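Local coordinates for protein coenzyme f420-dependent n5,n10-methylenetetrahydromethanopterin reductase (Methanopyrus kandleri, PDB 1EZW) that catalyses the reversible, coenzyme F420-dependent reduction of methylene-tetrahydromethanopterin to methyl-tetrahydromethanopterin, a step of methanogenesis from carbon dioxide, at residues 3-9 / 320-326. Sequence-based numbering, arbitrary orientation.
Sequences EVSFGIE and TQVVVGS
Strands 5-9 and 321-324 pair in parallel, joining the first and eighth strands of the (beta, alpha)8 barrel and so closing the TIM barrel on itself. Five backbone hydrogen bonds do the stitching, from Ser5 N to Thr320 O at the start through to Glu9 N on Val324 O at the end. The bond from Gly7 N to Val322 O (2.9 Å) is almost straight at 174°, yet its donor stands above the carbonyl plane, as does Val324 N over Gly7 O. Between them run longer CA-H...O contacts, such as Val323 CA to Gly7 O.

On the barrel's inner face, Ser5 and Gln321 lie together, OG of Ser5 resting 3.4 Å from CG of Gln321. With CG anti to its own N (chi1 177°) and an extended chain beyond, Gln321 carries its amide out over Gly7, placing OE1 3.7 Å from Gly7 CA; a side chain on that glycine would collide with the oxygen. The amide is held at both ends, OE1 taking a hydrogen bond from Trp35 NE1 and NE2 giving one to Asp225. A leucine here would probably leave Trp35 NE1 without this acceptor and Asp225 without one of its partners, though Thr320 OG1 would still bond to that carboxylate. Farther along, CG1 of Val323 meets CB of Glu9 at 3.6 Å.

The outer face is apolar. Phe6 and Val322 run alongside each other in the same direction, with CE2 of the ring 4.1 Å from CB of the valine.

Helix 304-316 packs on the Phe6 and Val322 part of this outer face through Ile311, and Phe31 meets Val324 farther along, while strand 33-36 flanks 5-9 and strand 225-229 flanks 321-324.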
ATOM      1  N   GLU A   3     -30.873   2.446   6.982  1.00 40.39           N
ATOM      2  CA  GLU A   3     -31.015   1.519   5.843  1.00 39.54           C
ATOM      3  C   GLU A   3     -30.343   0.172   6.130  1.00 36.84           C
ATOM      4  O   GLU A   3     -29.430   0.082   6.959  1.00 36.53           O
ATOM      5  CB  GLU A   3     -30.374   2.097   4.578  1.00 41.89           C
ATOM      6  CG  GLU A   3     -30.969   3.403   4.090  1.00 46.18           C
ATOM      7  CD  GLU A   3     -32.443   3.289   3.788  1.00 49.23           C
ATOM      8  OE1 GLU A   3     -32.828   2.351   3.042  1.00 51.63           O
ATOM      9  OE2 GLU A   3     -33.220   4.146   4.283  1.00 51.27           O
ATOM     10  N   VAL A   4     -30.779  -0.871   5.429  1.00 33.82           N
ATOM     11  CA  VAL A   4     -30.197  -2.201   5.631  1.00 29.37           C
ATOM     12  C   VAL A   4     -28.804  -2.290   4.986  1.00 27.08           C
ATOM     13  O   VAL A   4     -28.604  -1.816   3.852  1.00 28.65           O
ATOM     14  CB  VAL A   4     -31.101  -3.275   5.050  1.00 28.69           C
ATOM     15  CG1 VAL A   4     -30.479  -4.645   5.277  1.00 26.87           C
ATOM     16  CG2 VAL A   4     -32.474  -3.234   5.783  1.00 28.97           C
ATOM     17  N   SER A   5     -27.851  -2.863   5.726  1.00 22.25           N
ATOM     18  CA  SER A   5     -26.466  -2.994   5.220  1.00 19.50           C
ATOM     19  C   SER A   5     -25.852  -4.288   5.721  1.00 17.91           C
ATOM     20  O   SER A   5     -26.351  -4.918   6.648  1.00 18.40           O
ATOM     21  CB  SER A   5     -25.577  -1.837   5.705  1.00 19.74           C
ATOM     22  OG  SER A   5     -25.400  -1.882   7.114  1.00 20.90           O
ATOM     23  N   PHE A   6     -24.721  -4.662   5.111  1.00 18.37           N
ATOM     24  CA  PHE A   6     -24.006  -5.864   5.517  1.00 16.86           C
ATOM     25  C   PHE A   6     -22.587  -5.489   5.964  1.00 17.07           C
ATOM     26  O   PHE A   6     -21.930  -4.662   5.331  1.00 18.06           O
ATOM     27  CB  PHE A   6     -23.926  -6.849   4.359  1.00 18.81           C
ATOM     28  CG  PHE A   6     -25.245  -7.519   4.074  1.00 20.26           C
ATOM     29  CD1 PHE A   6     -26.240  -6.824   3.400  1.00 21.27           C
ATOM     30  CD2 PHE A   6     -25.509  -8.769   4.592  1.00 21.94           C
ATOM     31  CE1 PHE A   6     -27.516  -7.377   3.257  1.00 23.57           C
ATOM     32  CE2 PHE A   6     -26.802  -9.346   4.458  1.00 22.94           C
ATOM     33  CZ  PHE A   6     -27.780  -8.639   3.796  1.00 23.36           C
ATOM     34  N   GLY A   7     -22.166  -6.075   7.060  1.00 17.83           N
ATOM     35  CA  GLY A   7     -20.815  -5.830   7.567  1.00 17.54           C
ATOM     36  C   GLY A   7     -20.107  -7.169   7.674  1.00 18.17           C
ATOM     37  O   GLY A   7     -20.725  -8.247   7.574  1.00 17.02           O
ATOM     38  N   ILE A   8     -18.796  -7.119   7.882  1.00 16.15           N
ATOM     39  CA  ILE A   8     -18.019  -8.328   8.056  1.00 18.17           C
ATOM     40  C   ILE A   8     -17.135  -8.079   9.261  1.00 19.32           C
ATOM     41  O   ILE A   8     -16.622  -6.968   9.435  1.00 18.03           O
ATOM     42  CB  ILE A   8     -17.176  -8.661   6.789  1.00 17.51           C
ATOM     43  CG1 ILE A   8     -16.463  -9.989   7.034  1.00 19.40           C
ATOM     44  CG2 ILE A   8     -16.208  -7.525   6.446  1.00 18.22           C
ATOM     45  CD1 ILE A   8     -15.889 -10.565   5.794  1.00 23.68           C
ATOM     46  N   GLU A   9     -16.996  -9.095  10.105  1.00 19.65           N
ATOM     47  CA  GLU A   9     -16.165  -8.965  11.303  1.00 23.02           C
ATOM     48  C   GLU A   9     -15.148 -10.073  11.226  1.00 24.20           C
ATOM     49  O   GLU A   9     -15.490 -11.247  11.111  1.00 23.37           O
ATOM     50  CB  GLU A   9     -17.039  -9.061  12.577  1.00 27.78           C
ATOM     51  CG  GLU A   9     -16.269  -9.222  13.877  1.00 34.00           C
ATOM     52  CD  GLU A   9     -16.092 -10.674  14.242  1.00 37.49           C
ATOM     53  OE1 GLU A   9     -17.118 -11.395  14.394  1.00 39.45           O
ATOM     54  OE2 GLU A   9     -14.933 -11.112  14.372  1.00 39.69           O
ATOM     55  N   THR A 320     -30.636  -3.665  11.478  1.00 20.06           N
ATOM     56  CA  THR A 320     -30.471  -2.913  10.255  1.00 20.44           C
ATOM     57  C   THR A 320     -29.090  -3.179   9.618  1.00 20.71           C
ATOM     58  O   THR A 320     -28.914  -2.949   8.449  1.00 21.28           O
ATOM     59  CB  THR A 320     -30.698  -1.384  10.441  1.00 22.80           C
ATOM     60  OG1 THR A 320     -29.883  -0.882  11.514  1.00 21.83           O
ATOM     61  CG2 THR A 320     -32.174  -1.134  10.777  1.00 23.19           C
ATOM     62  N   GLN A 321     -28.133  -3.692  10.397  1.00 19.82           N
ATOM     63  CA  GLN A 321     -26.811  -4.049   9.827  1.00 19.14           C
ATOM     64  C   GLN A 321     -26.554  -5.498  10.209  1.00 18.47           C
ATOM     65  O   GLN A 321     -26.533  -5.840  11.381  1.00 19.46           O
ATOM     66  CB  GLN A 321     -25.629  -3.180  10.366  1.00 18.23           C
ATOM     67  CG  GLN A 321     -24.277  -3.685   9.779  1.00 18.02           C
ATOM     68  CD  GLN A 321     -23.036  -2.898  10.207  1.00 17.48           C
ATOM     69  OE1 GLN A 321     -21.899  -3.439  10.144  1.00 17.50           O
ATOM     70  NE2 GLN A 321     -23.219  -1.630  10.598  1.00 17.58           N
ATOM     71  N   VAL A 322     -26.404  -6.372   9.214  1.00 18.10           N
ATOM     72  CA  VAL A 322     -26.142  -7.777   9.504  1.00 17.75           C
ATOM     73  C   VAL A 322     -24.620  -7.967   9.415  1.00 18.54           C
ATOM     74  O   VAL A 322     -24.061  -7.811   8.337  1.00 18.25           O
ATOM     75  CB  VAL A 322     -26.824  -8.679   8.480  1.00 21.09           C
ATOM     76  CG1 VAL A 322     -26.469 -10.116   8.762  1.00 18.90           C
ATOM     77  CG2 VAL A 322     -28.366  -8.504   8.606  1.00 21.55           C
ATOM     78  N   VAL A 323     -23.968  -8.272  10.532  1.00 18.02           N
ATOM     79  CA  VAL A 323     -22.509  -8.435  10.489  1.00 18.18           C
ATOM     80  C   VAL A 323     -22.187  -9.904  10.425  1.00 18.98           C
ATOM     81  O   VAL A 323     -22.440 -10.655  11.351  1.00 18.88           O
ATOM     82  CB  VAL A 323     -21.805  -7.819  11.725  1.00 17.67           C
ATOM     83  CG1 VAL A 323     -20.274  -7.956  11.551  1.00 18.01           C
ATOM     84  CG2 VAL A 323     -22.183  -6.291  11.844  1.00 15.85           C
ATOM     85  N   VAL A 324     -21.584 -10.291   9.313  1.00 18.53           N
ATOM     86  CA  VAL A 324     -21.201 -11.670   9.089  1.00 19.82           C
ATOM     87  C   VAL A 324     -19.930 -11.916   9.882  1.00 20.86           C
ATOM     88  O   VAL A 324     -18.901 -11.293   9.604  1.00 20.31           O
ATOM     89  CB  VAL A 324     -20.927 -11.864   7.585  1.00 19.93           C
ATOM     90  CG1 VAL A 324     -20.272 -13.220   7.326  1.00 22.23           C
ATOM     91  CG2 VAL A 324     -22.241 -11.686   6.782  1.00 21.38           C
ATOM     92  N   GLY A 325     -19.992 -12.828  10.841  1.00 19.98           N
ATOM     93  CA  GLY A 325     -18.843 -13.155  11.669  1.00 21.94           C
ATOM     94  C   GLY A 325     -18.519 -14.625  11.622  1.00 22.58           C
ATOM     95  O   GLY A 325     -19.250 -15.421  10.996  1.00 21.86           O
ATOM     96  N   SER A 326     -17.432 -14.980  12.305  1.00 23.03           N
ATOM     97  CA  SER A 326     -16.917 -16.334  12.334  1.00 24.36           C
ATOM     98  C   SER A 326     -18.030 -17.382  12.471  1.00 24.99           C
ATOM     99  O   SER A 326     -18.886 -17.252  13.352  1.00 25.42           O
ATOM    100  CB  SER A 326     -15.934 -16.459  13.500  1.00 25.29           C
ATOM    101  OG  SER A 326     -15.340 -17.748  13.517  1.00 31.88           O
TER